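PDB 3ICL: EAL/GGDEF domain protein from Methylococcus capsulatus, which is of unknown function but belongs to the GGDEF family, whose fold is a mixed beta-sheet with helices on both faces. Local coordinates for residues F35-N40 and T144-A149; N94-A99 and Y157-P162; K101-L106 and I119-G124. The protein carries 1 engineered substitution. All blocks are in the same frame, centred on the assembly; numbering follows the deposited sequence.

Interaction 1: F35-N40 and T144-A149. With SO4 (sulfate ion), chain C.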
ATOM      1  N   PHE A  35       1.322   3.404   2.340  1.00 15.31           N
ATOM      2  CA  PHE A  35       1.307   3.942   0.987  1.00 14.31           C
ATOM      3  C   PHE A  35       2.414   3.167   0.280  1.00 15.09           C
ATOM      4  O   PHE A  35       3.593   3.358   0.565  1.00 16.32           O
ATOM      5  CB  PHE A  35       1.623   5.445   1.010  1.00 10.51           C
ATOM      6  CG  PHE A  35       0.834   6.256   0.011  1.00 15.00           C
ATOM      7  CD1 PHE A  35       0.885   5.962  -1.351  1.00 20.44           C
ATOM      8  CD2 PHE A  35       0.062   7.338   0.434  1.00  9.94           C
ATOM      9  CE1 PHE A  35       0.180   6.738  -2.281  1.00 20.32           C
ATOM     10  CE2 PHE A  35      -0.648   8.123  -0.489  1.00 12.94           C
ATOM     11  CZ  PHE A  35      -0.587   7.823  -1.846  1.00 15.71           C
ATOM     12  N   LEU A  36       2.026   2.284  -0.631  1.00 14.15           N
ATOM     13  CA  LEU A  36       2.981   1.443  -1.337  1.00 14.68           C
ATOM     14  C   LEU A  36       3.272   1.913  -2.751  1.00 16.34           C
ATOM     15  O   LEU A  36       2.376   2.331  -3.484  1.00 19.54           O
ATOM     16  CB  LEU A  36       2.459   0.006  -1.352  1.00 14.10           C
ATOM     17  CG  LEU A  36       3.307  -1.108  -1.963  1.00 15.50           C
ATOM     18  CD1 LEU A  36       2.881  -2.432  -1.337  1.00 18.28           C
ATOM     19  CD2 LEU A  36       3.139  -1.141  -3.468  1.00 14.72           C
ATOM     20  N   ASP A  37       4.540   1.825  -3.129  1.00 15.67           N
ATOM     21  CA  ASP A  37       4.976   2.249  -4.450  1.00 16.58           C
ATOM     22  C   ASP A  37       5.663   1.088  -5.146  1.00 22.39           C
ATOM     23  O   ASP A  37       6.525   0.428  -4.558  1.00 19.78           O
ATOM     24  CB  ASP A  37       5.979   3.398  -4.307  1.00 12.32           C
ATOM     25  CG  ASP A  37       6.342   4.036  -5.627  1.00 18.77           C
ATOM     26  OD1 ASP A  37       6.083   3.436  -6.694  1.00 20.37           O
ATOM     27  OD2 ASP A  37       6.904   5.149  -5.592  1.00 21.90           O
ATOM     28  N   VAL A  38       5.260   0.814  -6.381  1.00 15.64           N
ATOM     29  CA  VAL A  38       5.920  -0.230  -7.151  1.00 16.38           C
ATOM     30  C   VAL A  38       6.994   0.592  -7.841  1.00 16.17           C
ATOM     31  O   VAL A  38       6.768   1.188  -8.897  1.00 19.14           O
ATOM     32  CB  VAL A  38       4.983  -0.885  -8.177  1.00 21.05           C
ATOM     33  CG1 VAL A  38       5.737  -1.939  -8.971  1.00 26.61           C
ATOM     34  CG2 VAL A  38       3.808  -1.533  -7.457  1.00 19.61           C
ATOM     35  N   ASP A  39       8.154   0.646  -7.197  1.00 21.08           N
ATOM     36  CA  ASP A  39       9.283   1.435  -7.667  1.00 26.45           C
ATOM     37  C   ASP A  39       9.717   1.277  -9.115  1.00 28.49           C
ATOM     38  O   ASP A  39       9.982   2.272  -9.786  1.00 28.55           O
ATOM     39  CB  ASP A  39      10.500   1.203  -6.763  1.00 23.40           C
ATOM     40  CG  ASP A  39      10.239   1.584  -5.314  1.00 21.82           C
ATOM     41  OD1 ASP A  39       9.333   2.408  -5.057  1.00 16.98           O
ATOM     42  OD2 ASP A  39      10.954   1.066  -4.429  1.00 20.04           O
ATOM     43  N   ASN A  40       9.797   0.043  -9.606  1.00 19.20           N
ATOM     44  CA  ASN A  40      10.255  -0.168 -10.978  1.00 25.89           C
ATOM     45  C   ASN A  40       9.147  -0.443 -11.994  1.00 30.98           C
ATOM     46  O   ASN A  40       9.401  -0.962 -13.081  1.00 32.19           O
ATOM     47  CB  ASN A  40      11.299  -1.300 -10.998  1.00 21.10           C
ATOM     48  CG  ASN A  40      10.721  -2.643 -10.589  1.00 26.99           C
ATOM     49  OD1 ASN A  40       9.684  -2.714  -9.927  1.00 27.88           O
ATOM     50  ND2 ASN A  40      11.403  -3.718 -10.969  1.00 29.61           N
ATOM     51  N   THR A 144       4.812  10.844   2.182  1.00 14.89           N
ATOM     52  CA  THR A 144       6.134  11.420   2.397  1.00 21.24           C
ATOM     53  C   THR A 144       7.098  10.355   2.913  1.00 20.00           C
ATOM     54  O   THR A 144       8.246  10.283   2.472  1.00 17.10           O
ATOM     55  CB  THR A 144       6.077  12.582   3.410  1.00 20.82           C
ATOM     56  OG1 THR A 144       5.267  13.638   2.877  1.00 20.50           O
ATOM     57  CG2 THR A 144       7.473  13.113   3.692  1.00 21.63           C
ATOM     58  N   ALA A 145       6.637   9.530   3.850  1.00 13.62           N
ATOM     59  CA  ALA A 145       7.479   8.466   4.395  1.00 14.15           C
ATOM     60  C   ALA A 145       7.848   7.497   3.272  1.00 12.35           C
ATOM     61  O   ALA A 145       8.971   6.998   3.204  1.00 17.53           O
ATOM     62  CB  ALA A 145       6.737   7.729   5.500  1.00 12.39           C
HETATM   63  N   MSE A 146       6.890   7.241   2.387  1.00 10.19           N
HETATM   64  CA  MSE A 146       7.104   6.339   1.261  1.00 12.68           C
HETATM   65  C   MSE A 146       8.259   6.823   0.382  1.00 16.50           C
HETATM   66  O   MSE A 146       9.210   6.081   0.135  1.00 19.65           O
HETATM   67  CB  MSE A 146       5.829   6.251   0.424  1.00 11.78           C
HETATM   68  CG  MSE A 146       5.870   5.206  -0.678  1.00 15.64           C
HETATM   69 SE   MSE A 146       4.354   5.383  -1.882  1.00 29.37          SE
HETATM   70  CE  MSE A 146       5.080   6.805  -3.001  1.00 19.59           C
ATOM     71  N   TYR A 147       8.172   8.064  -0.094  1.00 18.73           N
ATOM     72  CA  TYR A 147       9.215   8.621  -0.945  1.00 19.87           C
ATOM     73  C   TYR A 147      10.560   8.674  -0.236  1.00 20.01           C
ATOM     74  O   TYR A 147      11.603   8.537  -0.870  1.00 19.61           O
ATOM     75  CB  TYR A 147       8.815  10.015  -1.445  1.00 22.73           C
ATOM     76  CG  TYR A 147       7.818   9.969  -2.584  1.00 17.91           C
ATOM     77  CD1 TYR A 147       8.142   9.347  -3.789  1.00 23.52           C
ATOM     78  CD2 TYR A 147       6.549  10.530  -2.451  1.00 18.58           C
ATOM     79  CE1 TYR A 147       7.229   9.281  -4.837  1.00 25.29           C
ATOM     80  CE2 TYR A 147       5.626  10.472  -3.491  1.00 22.17           C
ATOM     81  CZ  TYR A 147       5.974   9.843  -4.681  1.00 25.32           C
ATOM     82  OH  TYR A 147       5.064   9.764  -5.706  1.00 24.83           O
ATOM     83  N   HIS A 148      10.544   8.874   1.078  1.00 21.37           N
ATOM     84  CA  HIS A 148      11.788   8.900   1.839  1.00 23.02           C
ATOM     85  C   HIS A 148      12.414   7.513   1.755  1.00 27.70           C
ATOM     86  O   HIS A 148      13.613   7.368   1.502  1.00 28.35           O
ATOM     87  CB  HIS A 148      11.519   9.264   3.303  1.00 26.46           C
ATOM     88  CG  HIS A 148      11.400  10.737   3.548  1.00 37.97           C
ATOM     89  ND1 HIS A 148      10.852  11.258   4.700  1.00 41.50           N
ATOM     90  CD2 HIS A 148      11.782  11.800   2.801  1.00 41.54           C
ATOM     91  CE1 HIS A 148      10.900  12.578   4.652  1.00 36.24           C
ATOM     92  NE2 HIS A 148      11.460  12.932   3.510  1.00 40.88           N
ATOM     93  N   ALA A 149      11.586   6.495   1.964  1.00 24.84           N
ATOM     94  CA  ALA A 149      12.040   5.115   1.904  1.00 25.07           C
ATOM     95  C   ALA A 149      12.623   4.835   0.522  1.00 25.19           C
ATOM     96  O   ALA A 149      13.745   4.353   0.398  1.00 30.53           O
ATOM     97  CB  ALA A 149      10.871   4.168   2.184  1.00 20.29           C
TER
HETATM   98  S   SO4 C 171       6.650   7.798  -8.658  1.00 50.39           S
HETATM   99  O1  SO4 C 171       5.514   8.357  -7.902  1.00 50.39           O
HETATM  100  O2  SO4 C 171       6.180   7.362  -9.989  1.00 60.32           O
HETATM  101  O3  SO4 C 171       7.692   8.832  -8.815  1.00 47.78           O
HETATM  102  O4  SO4 C 171       7.208   6.637  -7.934  1.00 43.81           O
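Met146, a selenomethionine, reaches from helix 135-152 onto Phe35 and Asp37 of strand 32-38. This is helix-on-sheet packing on one face of the central sheet of the GGDEF fold. The axes of the short segments 35-38 and 144-149 approach to 8.2 Å, at an angle of 37°. CG of Met146 is anti to its backbone N (chi1 -173°), and the chain stays extended as far as selenium. CG comes within 3.2 Å of Phe35 O. Selenium then meets two side chains. It lies 3.6 Å from CD1 of Phe35, an oblique Met-aromatic contact, and 3.5 Å from CB of Asp37. The chain bends only at its last torsion (chi3 82°). That bend places CE over the centre of the Tyr147 ring, 3.5 Å above its plane. CE also comes within 3.6 Å of Asp37 OD2, so the methyl touches both the ring and the acid group.

A sulfate ion, probably from the crystallisation liquor, sits beside Asp37 and Tyr147. Lys150 and Lys81 also bond it, and Lys150 makes a long, weak ion pair with Asp37 as well. On the sheet side, strand 121-127 pairs with strand 32-38 through backbone bonds, among them Phe35 with Gly124. Asp37 OD2 is 2.8 Å from sulfate O4. Tyr147 OH donates to sulfate O1 at 2.6 Å, and O1 lies at the edge of the ring, in its plane.

Interaction 2: N94-A99 and Y157-P162; sequences NGALVA and YQFFSP
Ala96 and Ala99, one turn apart on helix 96-106, press their methyls against Tyr157 and Phe159. In the mixed sheet of the GGDEF alpha/beta fold, strand 156-159 is an outermost strand, and the helix begins over it. Tyr157 and Phe159 are two residues apart on the strand, so both side chains leave it toward the helix. Their rings form a corner. The CB of Ala96 fills that corner, 3.6 Å from Tyr157 OH and 4.0 Å from Phe159 CZ. It meets the Phe159 ring at its edge. Ala99 makes the second bump. Its CB sits 3.9 Å above the plane of the Tyr157 ring, offset toward the rim on the CD2 side, which is a CH-pi contact. Tyr157 CG stands between its backbone N and carbonyl carbon (chi1 73°), and there it is 4.0 Å from Ala99 CB.

Asn94 covers the outer end of Phe159, with its CB 3.8 Å from CE2. Asn94 O comes to 3.1 Å from Phe159 CE2, at the ring edge and near its plane. Gly95 is the N-cap residue of the helix, and its O accepts the bond from Ala99 N. The far end of the tyrosine is polar: Tyr157 OH is hydrogen-bonded to NE2 of Gln100, the residue next to Ala99.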
ATOM      1  N   ASN A  94       1.762  -1.349  14.912  1.00 21.45           N
ATOM      2  CA  ASN A  94       1.460  -0.156  14.126  1.00 19.32           C
ATOM      3  C   ASN A  94       1.634  -0.388  12.633  1.00 18.78           C
ATOM      4  O   ASN A  94       2.162   0.473  11.916  1.00 13.34           O
ATOM      5  CB  ASN A  94       2.349   1.004  14.578  1.00 20.19           C
ATOM      6  CG  ASN A  94       2.210   1.289  16.057  1.00 26.48           C
ATOM      7  OD1 ASN A  94       3.156   1.125  16.829  1.00 26.03           O
ATOM      8  ND2 ASN A  94       1.018   1.708  16.462  1.00 21.06           N
ATOM      9  N   GLY A  95       1.195  -1.559  12.174  1.00 17.17           N
ATOM     10  CA  GLY A  95       1.288  -1.897  10.767  1.00 16.64           C
ATOM     11  C   GLY A  95       2.606  -2.462  10.272  1.00 15.10           C
ATOM     12  O   GLY A  95       2.672  -2.935   9.144  1.00 14.84           O
ATOM     13  N   ALA A  96       3.656  -2.429  11.089  1.00 15.81           N
ATOM     14  CA  ALA A  96       4.952  -2.938  10.650  1.00 13.35           C
ATOM     15  C   ALA A  96       4.903  -4.404  10.223  1.00 16.15           C
ATOM     16  O   ALA A  96       5.538  -4.794   9.239  1.00 15.59           O
ATOM     17  CB  ALA A  96       5.996  -2.746  11.750  1.00 10.63           C
ATOM     18  N   LEU A  97       4.154  -5.220  10.959  1.00 13.03           N
ATOM     19  CA  LEU A  97       4.053  -6.635  10.620  1.00 14.01           C
ATOM     20  C   LEU A  97       3.259  -6.833   9.333  1.00 18.00           C
ATOM     21  O   LEU A  97       3.449  -7.822   8.632  1.00 18.71           O
ATOM     22  CB  LEU A  97       3.407  -7.425  11.767  1.00 15.17           C
ATOM     23  CG  LEU A  97       4.202  -7.441  13.077  1.00 20.56           C
ATOM     24  CD1 LEU A  97       3.513  -8.350  14.092  1.00 27.07           C
ATOM     25  CD2 LEU A  97       5.625  -7.930  12.806  1.00 15.97           C
ATOM     26  N   VAL A  98       2.372  -5.892   9.018  1.00 14.96           N
ATOM     27  CA  VAL A  98       1.582  -5.991   7.794  1.00 16.02           C
ATOM     28  C   VAL A  98       2.482  -5.593   6.626  1.00 16.62           C
ATOM     29  O   VAL A  98       2.473  -6.236   5.586  1.00 18.74           O
ATOM     30  CB  VAL A  98       0.328  -5.079   7.844  1.00 18.66           C
ATOM     31  CG1 VAL A  98      -0.387  -5.102   6.506  1.00 20.71           C
ATOM     32  CG2 VAL A  98      -0.616  -5.558   8.929  1.00 22.62           C
ATOM     33  N   ALA A  99       3.276  -4.543   6.810  1.00 14.61           N
ATOM     34  CA  ALA A  99       4.196  -4.097   5.781  1.00 13.94           C
ATOM     35  C   ALA A  99       5.201  -5.215   5.454  1.00 22.77           C
ATOM     36  O   ALA A  99       5.592  -5.397   4.297  1.00 21.27           O
ATOM     37  CB  ALA A  99       4.940  -2.851   6.261  1.00 11.47           C
ATOM     38  N   TYR A 157      10.438  -0.283   4.079  1.00 10.65           N
ATOM     39  CA  TYR A 157       9.332   0.487   4.604  1.00 13.33           C
ATOM     40  C   TYR A 157       9.869   1.388   5.699  1.00 20.05           C
ATOM     41  O   TYR A 157      10.945   1.150   6.243  1.00 20.95           O
ATOM     42  CB  TYR A 157       8.230  -0.432   5.159  1.00 17.70           C
ATOM     43  CG  TYR A 157       8.528  -1.127   6.483  1.00 17.63           C
ATOM     44  CD1 TYR A 157       8.434  -0.444   7.699  1.00 19.02           C
ATOM     45  CD2 TYR A 157       8.860  -2.483   6.519  1.00 21.97           C
ATOM     46  CE1 TYR A 157       8.657  -1.099   8.918  1.00 17.97           C
ATOM     47  CE2 TYR A 157       9.086  -3.144   7.730  1.00 18.40           C
ATOM     48  CZ  TYR A 157       8.980  -2.447   8.922  1.00 15.52           C
ATOM     49  OH  TYR A 157       9.186  -3.112  10.112  1.00 17.21           O
ATOM     50  N   GLN A 158       9.135   2.449   5.994  1.00 18.19           N
ATOM     51  CA  GLN A 158       9.531   3.337   7.070  1.00 21.99           C
ATOM     52  C   GLN A 158       8.343   4.163   7.527  1.00 16.36           C
ATOM     53  O   GLN A 158       7.441   4.477   6.741  1.00 17.45           O
ATOM     54  CB  GLN A 158      10.697   4.234   6.642  1.00 29.89           C
ATOM     55  CG  GLN A 158      10.355   5.398   5.761  1.00 41.58           C
ATOM     56  CD  GLN A 158      11.554   6.307   5.566  1.00 47.26           C
ATOM     57  OE1 GLN A 158      12.574   5.892   5.017  1.00 49.48           O
ATOM     58  NE2 GLN A 158      11.441   7.548   6.024  1.00 46.86           N
ATOM     59  N   PHE A 159       8.328   4.480   8.816  1.00 11.14           N
ATOM     60  CA  PHE A 159       7.250   5.271   9.395  1.00 15.23           C
ATOM     61  C   PHE A 159       7.528   6.749   9.194  1.00 19.53           C
ATOM     62  O   PHE A 159       8.681   7.162   9.116  1.00 16.78           O
ATOM     63  CB  PHE A 159       7.128   5.025  10.898  1.00 12.11           C
ATOM     64  CG  PHE A 159       6.584   3.680  11.260  1.00 15.76           C
ATOM     65  CD1 PHE A 159       7.422   2.575  11.355  1.00 15.22           C
ATOM     66  CD2 PHE A 159       5.229   3.525  11.550  1.00 16.89           C
ATOM     67  CE1 PHE A 159       6.921   1.331  11.742  1.00 21.70           C
ATOM     68  CE2 PHE A 159       4.718   2.287  11.937  1.00 14.93           C
ATOM     69  CZ  PHE A 159       5.568   1.188  12.033  1.00 20.05           C
ATOM     70  N   PHE A 160       6.467   7.541   9.120  1.00 13.15           N
ATOM     71  CA  PHE A 160       6.611   8.977   8.975  1.00 16.52           C
ATOM     72  C   PHE A 160       7.265   9.508  10.252  1.00 21.88           C
ATOM     73  O   PHE A 160       6.963   9.032  11.347  1.00 18.98           O
ATOM     74  CB  PHE A 160       5.235   9.627   8.789  1.00 14.81           C
ATOM     75  CG  PHE A 160       5.273  11.135   8.764  1.00 17.28           C
ATOM     76  CD1 PHE A 160       4.838  11.874   9.863  1.00 17.22           C
ATOM     77  CD2 PHE A 160       5.773  11.811   7.659  1.00 16.78           C
ATOM     78  CE1 PHE A 160       4.901  13.265   9.860  1.00 23.45           C
ATOM     79  CE2 PHE A 160       5.843  13.201   7.645  1.00 19.06           C
ATOM     80  CZ  PHE A 160       5.405  13.930   8.750  1.00 22.54           C
ATOM     81  N   SER A 161       8.164  10.479  10.112  1.00 22.32           N
ATOM     82  CA  SER A 161       8.830  11.078  11.269  1.00 34.79           C
ATOM     83  C   SER A 161       8.484  12.562  11.370  1.00 43.10           C
ATOM     84  O   SER A 161       8.915  13.362  10.539  1.00 42.95           O
ATOM     85  CB  SER A 161      10.347  10.923  11.159  1.00 45.08           C
ATOM     86  OG  SER A 161      10.719   9.560  11.220  1.00 53.12           O
ATOM     87  N   PRO A 162       7.697  12.944  12.391  1.00 41.65           N
ATOM     88  CA  PRO A 162       7.290  14.338  12.602  1.00 53.17           C
ATOM     89  C   PRO A 162       8.459  15.319  12.538  1.00 63.82           C
ATOM     90  O   PRO A 162       9.352  15.292  13.385  1.00 69.68           O
ATOM     91  CB  PRO A 162       6.638  14.298  13.980  1.00 51.76           C
ATOM     92  CG  PRO A 162       6.009  12.940  13.998  1.00 47.77           C
ATOM     93  CD  PRO A 162       7.105  12.067  13.419  1.00 43.36           C
TER

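Interaction 3: K101-L106 and I119-G124; sequences KILDGL and ISVSIG
Leu103 and Leu106 of helix 96-106 pack on Val121, Ile119 and Ile123, with Ile102 adding a looser contact. The short segments 101-106 and 121-124 run nearly antiparallel, at 167°, and their axes approach to 9.9 Å. Ile119, Val121 and Ile123 alternate along the chain and point toward the helix. Ser120 and Ser122 point away from it.

The side-chain contacts are all apolar. Val121 is central and offers one methyl to each leucine. Its CG2 lies 3.8 Å from Leu106 CD1, and the two side chains meet at about a right angle. Its CG1 lies 3.9 Å from Leu103 CD2. Leu103 also passes Ile123 in the opposite direction, with CG 4.0 Å from Ile123 CD1. The same CD1 meets Ile102 CG2 at the longer distance of 4.4 Å. At the other end Ile119 has CG1 between its backbone N and carbonyl carbon (chi1 56°), where CG1 lies 3.7 Å from Leu106 O. Its CD1 turns to Leu106 CB.

The polar link is a single water. It donates to Leu106 O at 2.7 Å and accepts from Ile119 N at 3.0 Å. It joins the backbone of Leu106 to that of Ile119, just ahead of strand 121-127.

Other parts of the chain extend the apolar layer. Leu36 of strand 32-38 touches Ile102, Leu106 and Val121, and helix 50-67 touches Ile102 and Leu106. Branched aliphatic side chains from alternate residues, packed against one side of a helix, form part of the apolar core between the sheet and the helices on one face of the GGDEF alpha/beta sandwich.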
ATOM      1  N   LYS A 101       4.670  -8.466   5.761  1.00 15.23           N
ATOM      2  CA  LYS A 101       3.962  -9.546   5.079  1.00 15.46           C
ATOM      3  C   LYS A 101       3.723  -9.171   3.613  1.00 18.76           C
ATOM      4  O   LYS A 101       3.727 -10.034   2.726  1.00 13.15           O
ATOM      5  CB  LYS A 101       2.632  -9.830   5.786  1.00 18.76           C
ATOM      6  CG  LYS A 101       1.905 -11.062   5.277  1.00 30.11           C
ATOM      7  CD  LYS A 101       0.724 -11.418   6.169  1.00 38.61           C
ATOM      8  CE  LYS A 101       0.099 -12.741   5.754  1.00 44.77           C
ATOM      9  NZ  LYS A 101      -0.992 -13.152   6.679  1.00 45.40           N
ATOM     10  N   ILE A 102       3.492  -7.947   3.347  1.00 12.89           N
ATOM     11  CA  ILE A 102       3.319  -7.481   1.976  1.00 14.90           C
ATOM     12  C   ILE A 102       4.647  -7.631   1.252  1.00 19.25           C
ATOM     13  O   ILE A 102       4.701  -8.151   0.136  1.00 20.11           O
ATOM     14  CB  ILE A 102       2.890  -5.992   1.907  1.00 14.20           C
ATOM     15  CG1 ILE A 102       1.489  -5.794   2.500  1.00 17.14           C
ATOM     16  CG2 ILE A 102       2.826  -5.544   0.445  1.00 17.66           C
ATOM     17  CD1 ILE A 102       1.081  -4.379   2.718  1.00 26.81           C
ATOM     18  N   LEU A 103       5.709  -7.131   1.838  1.00 17.61           N
ATOM     19  CA  LEU A 103       7.011  -7.234   1.195  1.00 21.48           C
ATOM     20  C   LEU A 103       7.365  -8.702   0.922  1.00 20.58           C
ATOM     21  O   LEU A 103       7.979  -9.018  -0.097  1.00 23.10           O
ATOM     22  CB  LEU A 103       8.089  -6.547   2.056  1.00 16.99           C
ATOM     23  CG  LEU A 103       7.995  -5.009   2.162  1.00 14.89           C
ATOM     24  CD1 LEU A 103       8.971  -4.484   3.205  1.00 13.70           C
ATOM     25  CD2 LEU A 103       8.296  -4.377   0.826  1.00 10.75           C
ATOM     26  N   ASP A 104       6.972  -9.602   1.821  1.00 17.33           N
ATOM     27  CA  ASP A 104       7.258 -11.021   1.616  1.00 18.01           C
ATOM     28  C   ASP A 104       6.480 -11.556   0.422  1.00 22.10           C
ATOM     29  O   ASP A 104       7.006 -12.335  -0.370  1.00 24.49           O
ATOM     30  CB  ASP A 104       6.909 -11.847   2.861  1.00 20.32           C
ATOM     31  CG  ASP A 104       7.849 -11.574   4.019  1.00 27.53           C
ATOM     32  OD1 ASP A 104       8.922 -10.978   3.778  1.00 27.22           O
ATOM     33  OD2 ASP A 104       7.523 -11.959   5.160  1.00 26.65           O
ATOM     34  N   GLY A 105       5.229 -11.133   0.289  1.00 20.56           N
ATOM     35  CA  GLY A 105       4.422 -11.597  -0.825  1.00 18.15           C
ATOM     36  C   GLY A 105       4.852 -10.995  -2.153  1.00 20.13           C
ATOM     37  O   GLY A 105       4.877 -11.690  -3.169  1.00 21.37           O
ATOM     38  N   LEU A 106       5.204  -9.710  -2.148  1.00 15.97           N
ATOM     39  CA  LEU A 106       5.617  -9.029  -3.372  1.00 19.76           C
ATOM     40  C   LEU A 106       7.055  -9.299  -3.806  1.00 25.08           C
ATOM     41  O   LEU A 106       7.458  -8.899  -4.898  1.00 24.56           O
ATOM     42  CB  LEU A 106       5.401  -7.517  -3.243  1.00 16.07           C
ATOM     43  CG  LEU A 106       3.967  -7.068  -2.934  1.00 13.04           C
ATOM     44  CD1 LEU A 106       3.880  -5.541  -2.967  1.00 11.31           C
ATOM     45  CD2 LEU A 106       3.007  -7.678  -3.939  1.00 18.37           C
ATOM     46  N   ILE A 119       9.403  -7.118  -8.921  1.00 22.76           N
ATOM     47  CA  ILE A 119       9.193  -5.696  -8.677  1.00 22.62           C
ATOM     48  C   ILE A 119       9.942  -5.269  -7.434  1.00 21.39           C
ATOM     49  O   ILE A 119      10.225  -6.092  -6.556  1.00 19.64           O
ATOM     50  CB  ILE A 119       7.698  -5.339  -8.464  1.00 20.24           C
ATOM     51  CG1 ILE A 119       7.119  -6.168  -7.315  1.00 19.22           C
ATOM     52  CG2 ILE A 119       6.920  -5.539  -9.757  1.00 21.65           C
ATOM     53  CD1 ILE A 119       5.723  -5.776  -6.919  1.00 27.45           C
ATOM     54  N   SER A 120      10.279  -3.985  -7.378  1.00 21.01           N
ATOM     55  CA  SER A 120      10.950  -3.409  -6.218  1.00 22.59           C
ATOM     56  C   SER A 120       9.838  -2.583  -5.554  1.00 21.29           C
ATOM     57  O   SER A 120       9.072  -1.907  -6.241  1.00 27.36           O
ATOM     58  CB  SER A 120      12.122  -2.526  -6.662  1.00 21.92           C
ATOM     59  OG  SER A 120      11.688  -1.537  -7.574  1.00 30.50           O
ATOM     60  N   VAL A 121       9.747  -2.646  -4.229  1.00 20.63           N
ATOM     61  CA  VAL A 121       8.678  -1.961  -3.496  1.00 16.94           C
ATOM     62  C   VAL A 121       9.152  -1.070  -2.348  1.00 21.27           C
ATOM     63  O   VAL A 121      10.110  -1.402  -1.651  1.00 21.69           O
ATOM     64  CB  VAL A 121       7.694  -3.015  -2.902  1.00 20.48           C
ATOM     65  CG1 VAL A 121       6.625  -2.342  -2.066  1.00 17.10           C
ATOM     66  CG2 VAL A 121       7.059  -3.831  -4.024  1.00 21.98           C
ATOM     67  N   SER A 122       8.476   0.061  -2.158  1.00 13.06           N
ATOM     68  CA  SER A 122       8.796   0.980  -1.059  1.00 15.79           C
ATOM     69  C   SER A 122       7.498   1.329  -0.353  1.00 16.79           C
ATOM     70  O   SER A 122       6.509   1.678  -0.996  1.00 17.91           O
ATOM     71  CB  SER A 122       9.457   2.262  -1.566  1.00 13.43           C
ATOM     72  OG  SER A 122      10.821   2.051  -1.874  1.00 21.56           O
ATOM     73  N   ILE A 123       7.505   1.237   0.972  1.00 12.16           N
ATOM     74  CA  ILE A 123       6.309   1.518   1.745  1.00 12.62           C
ATOM     75  C   ILE A 123       6.489   2.593   2.813  1.00 17.30           C
ATOM     76  O   ILE A 123       7.439   2.556   3.599  1.00 15.54           O
ATOM     77  CB  ILE A 123       5.808   0.241   2.450  1.00 13.18           C
ATOM     78  CG1 ILE A 123       5.539  -0.857   1.414  1.00 18.66           C
ATOM     79  CG2 ILE A 123       4.548   0.556   3.253  1.00 14.40           C
ATOM     80  CD1 ILE A 123       5.123  -2.189   2.018  1.00 27.90           C
ATOM     81  N   GLY A 124       5.563   3.543   2.836  1.00 15.00           N
ATOM     82  CA  GLY A 124       5.597   4.592   3.842  1.00 14.79           C
ATOM     83  C   GLY A 124       4.465   4.311   4.813  1.00 13.96           C
ATOM     84  O   GLY A 124       3.376   3.915   4.388  1.00 17.27           O
TER
HETATM   85  O   HOH W   1       8.380  -9.508  -7.351  1.00 26.42           O

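In the fold
All three interactions reach the same mixed sheet. Interactions 2 and 3 share helix 96-106 on one face, and interaction 1 puts helix 135-152 on the other. Their centres are close: 10 Å between interactions 1 and 3, and 12 Å for each of the other pairs. Strand 121-127 lies between strands 32-38 and 156-159. Its segment meets interaction 1 where Asp39 OD2 is 2.7 Å from Ser122 OG, and interaction 2 where Gln158 N is 2.9 Å from Ile123 O, both probable hydrogen bonds. Leu103 CD1 lies 3.9 Å from Tyr157 CD2, so interactions 2 and 3 touch there. The sulfate belongs to interaction 1, on the face covered by helix 135-152.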